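Local coordinates for Tb427.07.360- putative uncharacterized metacyclic invariant surface protein from Trypanosoma brucei (Trypanosoma brucei, PDB 5VTL) that is of unknown function but is probably an invariant surface protein of metacyclic trypanosomes, built as an extended bundle of long helices, at residues A33-S36 / D37-A41; A48-R51 / A52-F56. All blocks are in the same frame, centred on the assembly; numbering follows the deposited sequence.

Contact 1 (A33-S36 / D37-A41)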
loop_
_atom_site.group_PDB
_atom_site.type_symbol
_atom_site.label_atom_id
_atom_site.label_comp_id
_atom_site.label_asym_id
_atom_site.label_seq_id
_atom_site.Cartn_x
_atom_site.Cartn_y
_atom_site.Cartn_z
ATOM N N ALA A 33 -1.457 9.984 4.479
ATOM C CA ALA A 33 -1.601 10.160 5.922
ATOM C C ALA A 33 -0.259 9.949 6.601
ATOM O O ALA A 33 0.067 10.616 7.592
ATOM C CB ALA A 33 -2.640 9.200 6.487
ATOM N N ASN A 34 0.513 9.001 6.086
ATOM C CA ASN A 34 1.835 8.724 6.670
ATOM C C ASN A 34 2.774 9.914 6.535
ATOM O O ASN A 34 3.548 10.204 7.449
ATOM C CB ASN A 34 2.449 7.470 6.061
ATOM C CG ASN A 34 1.887 6.190 6.664
ATOM O OD1 ASN A 34 1.482 6.161 7.828
ATOM N ND2 ASN A 34 1.916 5.115 5.894
ATOM N N VAL A 35 2.688 10.614 5.407
ATOM C CA VAL A 35 3.487 11.822 5.182
ATOM C C VAL A 35 3.057 12.917 6.121
ATOM O O VAL A 35 3.883 13.595 6.731
ATOM C CB VAL A 35 3.370 12.319 3.733
ATOM C CG1 VAL A 35 3.944 13.752 3.565
ATOM C CG2 VAL A 35 4.089 11.354 2.823
ATOM N N SER A 36 1.750 13.077 6.266
ATOM C CA SER A 36 1.226 14.125 7.121
ATOM C C SER A 36 1.735 13.907 8.536
ATOM O O SER A 36 2.150 14.847 9.235
ATOM C CB SER A 36 -0.300 14.084 7.110
ATOM O OG SER A 36 -0.812 14.545 5.881
ATOM N N ASP A 37 1.731 12.646 8.952
ATOM C CA ASP A 37 2.162 12.327 10.306
ATOM C C ASP A 37 3.692 12.478 10.475
ATOM O O ASP A 37 4.179 12.892 11.545
ATOM C CB ASP A 37 1.716 10.933 10.698
ATOM C CG ASP A 37 1.775 10.722 12.197
ATOM O OD1 ASP A 37 0.971 11.354 12.919
ATOM O OD2 ASP A 37 2.636 9.946 12.660
ATOM N N ALA A 38 4.441 12.142 9.426
ATOM C CA ALA A 38 5.883 12.313 9.448
ATOM C C ALA A 38 6.258 13.795 9.579
ATOM O O ALA A 38 7.174 14.135 10.325
ATOM C CB ALA A 38 6.543 11.695 8.200
ATOM N N SER A 39 5.539 14.667 8.873
ATOM C CA SER A 39 5.776 16.100 8.974
ATOM C C SER A 39 5.441 16.594 10.377
ATOM O O SER A 39 6.152 17.452 10.935
ATOM C CB SER A 39 4.969 16.860 7.909
ATOM O OG SER A 39 5.368 16.484 6.609
ATOM N N LYS A 40 4.378 16.051 10.963
ATOM C CA LYS A 40 3.973 16.459 12.292
ATOM C C LYS A 40 5.091 16.058 13.288
ATOM O O LYS A 40 5.400 16.792 14.238
ATOM C CB LYS A 40 2.653 15.809 12.679
ATOM C CG LYS A 40 2.144 16.225 14.057
ATOM C CD LYS A 40 0.783 15.597 14.412
ATOM C CE LYS A 40 -0.370 16.095 13.551
ATOM N NZ LYS A 40 -0.684 17.543 13.750
ATOM N N ALA A 41 5.699 14.900 13.053
ATOM C CA ALA A 41 6.786 14.432 13.916
ATOM C C ALA A 41 8.005 15.341 13.814
ATOM O O ALA A 41 8.654 15.654 14.802
ATOM C CB ALA A 41 7.150 12.982 13.581
#
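Val35 and Ser39 stand one helical turn apart, and here both the backbones and the side chains of the two segments come together. Ser39 N bonds to Val35 O at 2.9 Å. The Ser39 hydroxyl lies back over the same turn: with OG anti to the carbonyl carbon (chi1 -62°) it is 3.3 Å from Val35 O and 4.3 Å from the methyl Val35 CG1. Ser39 OG is hydrogen-bonded to Glu80 of helix 63-102 and passes the valine methyl only loosely. Asp37 behaves differently. Its CB rests 3.5 Å from Ala33 O, while CG, anti to the backbone N (chi1 -163°), carries the carboxylate away from the preceding turn to salt bridges with Arg188 and Arg192 of helix 157-209. Two arginines on separate oxygens would be expected to stabilise the charged form and fix the rotation of the group. Ala38 CB lies 3.4 Å from Asn34 O, which accepts the bond from Ala38 N at 2.9 Å. Lys40 N continues the pattern onto Ser36 O at 3.1 Å. Val35 packs on Ala83, Lys84 and Leu87, whereas Asn34 touches Ser185 and Arg188. Successive i to i+4 bonds with side chains dealt to two partner helices typify a regular alpha-helix within a helical bundle.

Contact 2 (A48-R51 / A52-F56); sequences AVRR and AEDAF
The guanidinium of Arg50 and the carboxylate of Asp54 meet at an edge: OD2 of Asp54 lies near the guanidinium plane, 3.7 Å from Arg50 NH1, a long salt bridge. The two planes are 58° apart, which rules out a coplanar, two-pronged pairing. One water joins the same two atoms, by weak bonds to both. Arg50 gets there with CG anti to the backbone N (chi1 -179°) and a bend at chi3; its NH2 makes a salt bridge to Asp47, a stronger partner than Asp54. The Asp54 carboxylate also leans back over its own turn, with CG 3.3 Å from Arg50 O. On another side of the helix Glu53 reaches back along Val49. Its CG sits 3.2 Å from Val49 O, and OE1 approaches the methyl Val49 CG1 at 3.6 Å, an apolar flank for an oxygen whose salt bridge is to Arg70 of helix 63-102. The backbone bonds of the turn include Glu53 N to Val49 O at 2.9 Å and Ala55 N to Arg51 O at 3.1 Å. Arg51 sends its own guanidinium to Glu206. The buried alanines meet the neighbours: Ala52 packs on Val66 of helix 63-102, with the larger Val49 on Ala69 of that helix, while Ala48 meets Ala198 and Ala55 meets Ala209 of helix 157-209. This last part of helix 4-58 is thus set against both long partner helices.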
loop_
_atom_site.group_PDB
_atom_site.type_symbol
_atom_site.label_atom_id
_atom_site.label_comp_id
_atom_site.label_asym_id
_atom_site.label_seq_id
_atom_site.Cartn_x
_atom_site.Cartn_y
_atom_site.Cartn_z
ATOM N N ALA A 48 11.150 20.594 20.124
ATOM C CA ALA A 48 11.990 20.002 21.151
ATOM C C ALA A 48 13.328 20.721 21.126
ATOM O O ALA A 48 13.870 21.058 22.180
ATOM C CB ALA A 48 12.143 18.489 20.897
ATOM N N VAL A 49 13.845 20.991 19.923
ATOM C CA VAL A 49 15.106 21.716 19.789
ATOM C C VAL A 49 14.954 23.110 20.417
ATOM O O VAL A 49 15.804 23.547 21.180
ATOM C CB VAL A 49 15.594 21.808 18.301
ATOM C CG1 VAL A 49 16.695 22.825 18.126
ATOM C CG2 VAL A 49 16.100 20.436 17.792
ATOM N N ARG A 50 13.865 23.803 20.108
ATOM C CA ARG A 50 13.629 25.116 20.714
ATOM C C ARG A 50 13.611 25.025 22.234
ATOM O O ARG A 50 14.243 25.827 22.922
ATOM C CB ARG A 50 12.317 25.726 20.217
ATOM C CG ARG A 50 12.036 27.107 20.806
ATOM C CD ARG A 50 10.641 27.590 20.508
ATOM N NE ARG A 50 9.623 26.634 20.923
ATOM C CZ ARG A 50 9.244 26.428 22.181
ATOM N NH1 ARG A 50 9.817 27.093 23.169
ATOM N NH2 ARG A 50 8.307 25.531 22.452
ATOM N N ARG A 51 12.891 24.050 22.764
ATOM C CA ARG A 51 12.813 23.881 24.207
ATOM C C ARG A 51 14.173 23.643 24.844
ATOM O O ARG A 51 14.510 24.234 25.872
ATOM C CB ARG A 51 11.869 22.735 24.525
ATOM C CG ARG A 51 10.406 23.056 24.245
ATOM C CD ARG A 51 9.569 21.818 24.382
ATOM N NE ARG A 51 9.659 21.233 25.720
ATOM C CZ ARG A 51 9.161 20.041 26.051
ATOM N NH1 ARG A 51 9.259 19.589 27.295
ATOM N NH2 ARG A 51 8.564 19.289 25.133
ATOM N N ALA A 52 14.959 22.773 24.229
ATOM C CA ALA A 52 16.283 22.447 24.741
ATOM C C ALA A 52 17.203 23.652 24.677
ATOM O O ALA A 52 17.963 23.912 25.610
ATOM C CB ALA A 52 16.860 21.278 23.955
ATOM N N GLU A 53 17.148 24.397 23.578
ATOM C CA GLU A 53 17.956 25.604 23.439
ATOM C C GLU A 53 17.661 26.599 24.567
ATOM O O GLU A 53 18.572 27.219 25.122
ATOM C CB GLU A 53 17.693 26.282 22.092
ATOM C CG GLU A 53 18.255 25.539 20.899
ATOM C CD GLU A 53 17.879 26.163 19.569
ATOM O OE1 GLU A 53 18.585 25.877 18.578
ATOM O OE2 GLU A 53 16.904 26.946 19.520
ATOM N N ASP A 54 16.385 26.742 24.902
ATOM C CA ASP A 54 15.976 27.695 25.926
ATOM C C ASP A 54 16.456 27.272 27.302
ATOM O O ASP A 54 16.902 28.107 28.088
ATOM C CB ASP A 54 14.468 27.866 25.915
ATOM C CG ASP A 54 13.977 28.625 24.688
ATOM O OD1 ASP A 54 14.820 29.078 23.884
ATOM O OD2 ASP A 54 12.750 28.793 24.538
ATOM N N ALA A 55 16.377 25.976 27.596
ATOM C CA ALA A 55 16.929 25.461 28.837
ATOM C C ALA A 55 18.439 25.701 28.869
ATOM O O ALA A 55 18.990 26.138 29.883
ATOM C CB ALA A 55 16.593 23.988 29.004
ATOM N N PHE A 56 19.105 25.444 27.749
ATOM C CA PHE A 56 20.554 25.651 27.643
ATOM C C PHE A 56 20.941 27.097 27.957
ATOM O O PHE A 56 22.005 27.350 28.537
ATOM C CB PHE A 56 21.018 25.218 26.240
ATOM C CG PHE A 56 22.523 25.206 26.039
ATOM C CD1 PHE A 56 23.363 24.595 26.943
ATOM C CD2 PHE A 56 23.074 25.758 24.895
ATOM C CE1 PHE A 56 24.729 24.578 26.745
ATOM C CE2 PHE A 56 24.430 25.737 24.690
ATOM C CZ PHE A 56 25.260 25.141 25.612
HETATM O O HOH W 1 10.758 26.542 26.216
#

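Contacts 1 and 2 follow one another on helix 4-58, their centres 23 Å apart and their nearest atoms about 8 Å apart without touching. Both lean on the same two helices, 63-102 and 157-209. Contact 1, centred 16 Å from the centre of the chain, is a surface contact, with one buried residue among those touching; contact 2, 38 Å out towards an end of the elongated molecule, is partly buried, alanines supplying its buried positions. Their chemistry differs too. Both form salt bridges to other helices, but only in 48-56 does one also join the two segments, a long one accompanied by weak water bonds.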